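Local coordinates for protein Pa14_01140 (Pseudomonas aeruginosa, PDB 6OX6) that serves as the immunity protein for the type VI secretion effector Tas1, a toxin that synthesizes (p)ppApp, and plays a role in preventing its early activation, at residues B[2-6]-B[56-62]. Numbering follows the deposited sequence.
Sequences AIEKG and NDALRFG
Residues 2-5 run extended, without being a strand, to Gly6 at the N-cap position of helix 7-11, and dock on the C-terminal end of helix 53-61, with Ala2 opposite Arg60 (CA-CA 4.8 Å) and Ile3 opposite Leu59 (CA-CA 4.8 Å). Two carbonyls of its last turn find donors here: Ile3 N donates to Leu59 O (2.8 Å, 168°), and one water bridges Ala2 N (3.1 Å) and Arg60 O (2.7 Å). Just past the helix end, Gly62 O accepts from Ala2 N (2.8 Å). Ala58 O is already taken by Gly62 N (2.8 Å). Lys5, m at chi1 and then fully extended, sets CE against Leu59 CD1 (3.6 Å) and gives NZ to Asn56 OD1 (2.7 Å); NZ also bonds Trp409 O and Leu412 O of the Tas1 chain. Asn56 ND2 is held by His50 O and Asn52 O. Ile3 and Leu59 touch Ile16 and Phe9, while Arg60 NH2 forms a salt bridge with Asp341 of the Tas1 chain. Backbone bonds thus fasten the N-terminus to the helix end, and the Lys5 ammonium links that junction to the toxin.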
loop_
_atom_site.group_PDB
_atom_site.type_symbol
_atom_site.label_atom_id
_atom_site.label_comp_id
_atom_site.label_asym_id
_atom_site.label_seq_id
_atom_site.Cartn_x
_atom_site.Cartn_y
_atom_site.Cartn_z
ATOM N N ALA B 2 -6.456 11.980 0.985
ATOM C CA ALA B 2 -5.862 11.714 2.310
ATOM C C ALA B 2 -6.628 12.343 3.497
ATOM O O ALA B 2 -7.277 13.390 3.359
ATOM C CB ALA B 2 -4.424 12.199 2.333
ATOM N N ILE B 3 -6.509 11.698 4.661
ATOM C CA ILE B 3 -7.056 12.187 5.925
ATOM C C ILE B 3 -5.898 12.156 6.923
ATOM O O ILE B 3 -5.570 11.096 7.469
ATOM C CB ILE B 3 -8.241 11.339 6.416
ATOM C CG1 ILE B 3 -9.278 11.157 5.289
ATOM C CG2 ILE B 3 -8.913 11.981 7.625
ATOM C CD1 ILE B 3 -9.205 9.833 4.541
ATOM N N GLU B 4 -5.268 13.311 7.156
ATOM C CA GLU B 4 -4.067 13.380 7.980
ATOM C C GLU B 4 -4.404 13.140 9.448
ATOM O O GLU B 4 -5.482 13.506 9.917
ATOM C CB GLU B 4 -3.400 14.754 7.829
ATOM C CG GLU B 4 -2.821 15.062 6.427
ATOM C CD GLU B 4 -3.847 15.633 5.417
ATOM O OE1 GLU B 4 -5.067 15.676 5.729
ATOM O OE2 GLU B 4 -3.427 16.055 4.307
ATOM N N LYS B 5 -3.475 12.512 10.183
ATOM C CA LYS B 5 -3.659 12.362 11.629
ATOM C C LYS B 5 -3.540 13.717 12.330
ATOM O O LYS B 5 -2.872 14.636 11.852
ATOM C CB LYS B 5 -2.645 11.372 12.220
ATOM C CG LYS B 5 -2.879 9.899 11.806
ATOM C CD LYS B 5 -1.812 8.949 12.394
ATOM C CE LYS B 5 -2.024 7.506 11.931
ATOM N NZ LYS B 5 -0.887 6.578 12.363
ATOM N N GLY B 6 -4.217 13.840 13.466
ATOM C CA GLY B 6 -4.190 15.077 14.231
ATOM C C GLY B 6 -5.519 15.804 14.362
ATOM O O GLY B 6 -6.509 15.230 14.834
ATOM N N ASN B 56 -4.078 2.674 8.164
ATOM C CA ASN B 56 -3.124 3.726 7.846
ATOM C C ASN B 56 -2.972 3.911 6.335
ATOM O O ASN B 56 -2.716 5.024 5.873
ATOM C CB ASN B 56 -1.778 3.421 8.512
ATOM C CG ASN B 56 -1.796 3.764 10.005
ATOM O OD1 ASN B 56 -1.510 4.896 10.377
ATOM N ND2 ASN B 56 -2.157 2.809 10.848
ATOM N N ASP B 57 -3.161 2.850 5.539
ATOM C CA ASP B 57 -3.218 3.057 4.088
ATOM C C ASP B 57 -4.416 3.920 3.714
ATOM O O ASP B 57 -4.321 4.791 2.836
ATOM C CB ASP B 57 -3.266 1.722 3.341
ATOM C CG ASP B 57 -1.884 1.091 3.168
ATOM O OD1 ASP B 57 -0.903 1.669 3.657
ATOM O OD2 ASP B 57 -1.768 0.018 2.528
ATOM N N ALA B 58 -5.553 3.675 4.363
ATOM C CA ALA B 58 -6.762 4.448 4.097
ATOM C C ALA B 58 -6.556 5.909 4.437
ATOM O O ALA B 58 -7.025 6.793 3.710
ATOM C CB ALA B 58 -7.933 3.867 4.885
ATOM N N LEU B 59 -5.813 6.195 5.507
ATOM C CA LEU B 59 -5.525 7.592 5.827
ATOM C C LEU B 59 -4.670 8.226 4.757
ATOM O O LEU B 59 -4.875 9.395 4.405
ATOM C CB LEU B 59 -4.822 7.723 7.169
ATOM C CG LEU B 59 -5.592 7.166 8.353
ATOM C CD1 LEU B 59 -4.885 7.522 9.670
ATOM C CD2 LEU B 59 -6.996 7.715 8.342
ATOM N N ARG B 60 -3.699 7.477 4.223
ATOM C CA ARG B 60 -2.768 8.122 3.317
ATOM C C ARG B 60 -3.392 8.323 1.956
ATOM O O ARG B 60 -3.142 9.342 1.309
ATOM C CB ARG B 60 -1.467 7.318 3.207
ATOM C CG ARG B 60 -0.637 7.342 4.494
ATOM C CD ARG B 60 0.575 6.434 4.365
ATOM N NE ARG B 60 1.470 6.831 3.273
ATOM C CZ ARG B 60 2.529 6.115 2.910
ATOM N NH1 ARG B 60 2.792 4.948 3.529
ATOM N NH2 ARG B 60 3.301 6.538 1.928
ATOM N N PHE B 61 -4.201 7.369 1.509
ATOM C CA PHE B 61 -4.600 7.317 0.113
ATOM C C PHE B 61 -6.103 7.390 -0.098
ATOM O O PHE B 61 -6.532 7.456 -1.249
ATOM C CB PHE B 61 -4.048 6.043 -0.543
ATOM C CG PHE B 61 -2.569 5.810 -0.279
ATOM C CD1 PHE B 61 -1.622 6.762 -0.660
ATOM C CD2 PHE B 61 -2.129 4.628 0.302
ATOM C CE1 PHE B 61 -0.261 6.546 -0.432
ATOM C CE2 PHE B 61 -0.757 4.392 0.537
ATOM C CZ PHE B 61 0.172 5.361 0.177
ATOM N N GLY B 62 -6.909 7.329 0.968
ATOM C CA GLY B 62 -8.349 7.374 0.854
ATOM C C GLY B 62 -8.869 8.803 0.888
ATOM O O GLY B 62 -8.117 9.780 0.845
HETATM O O HOH W 1 -4.129 10.760 -0.746
#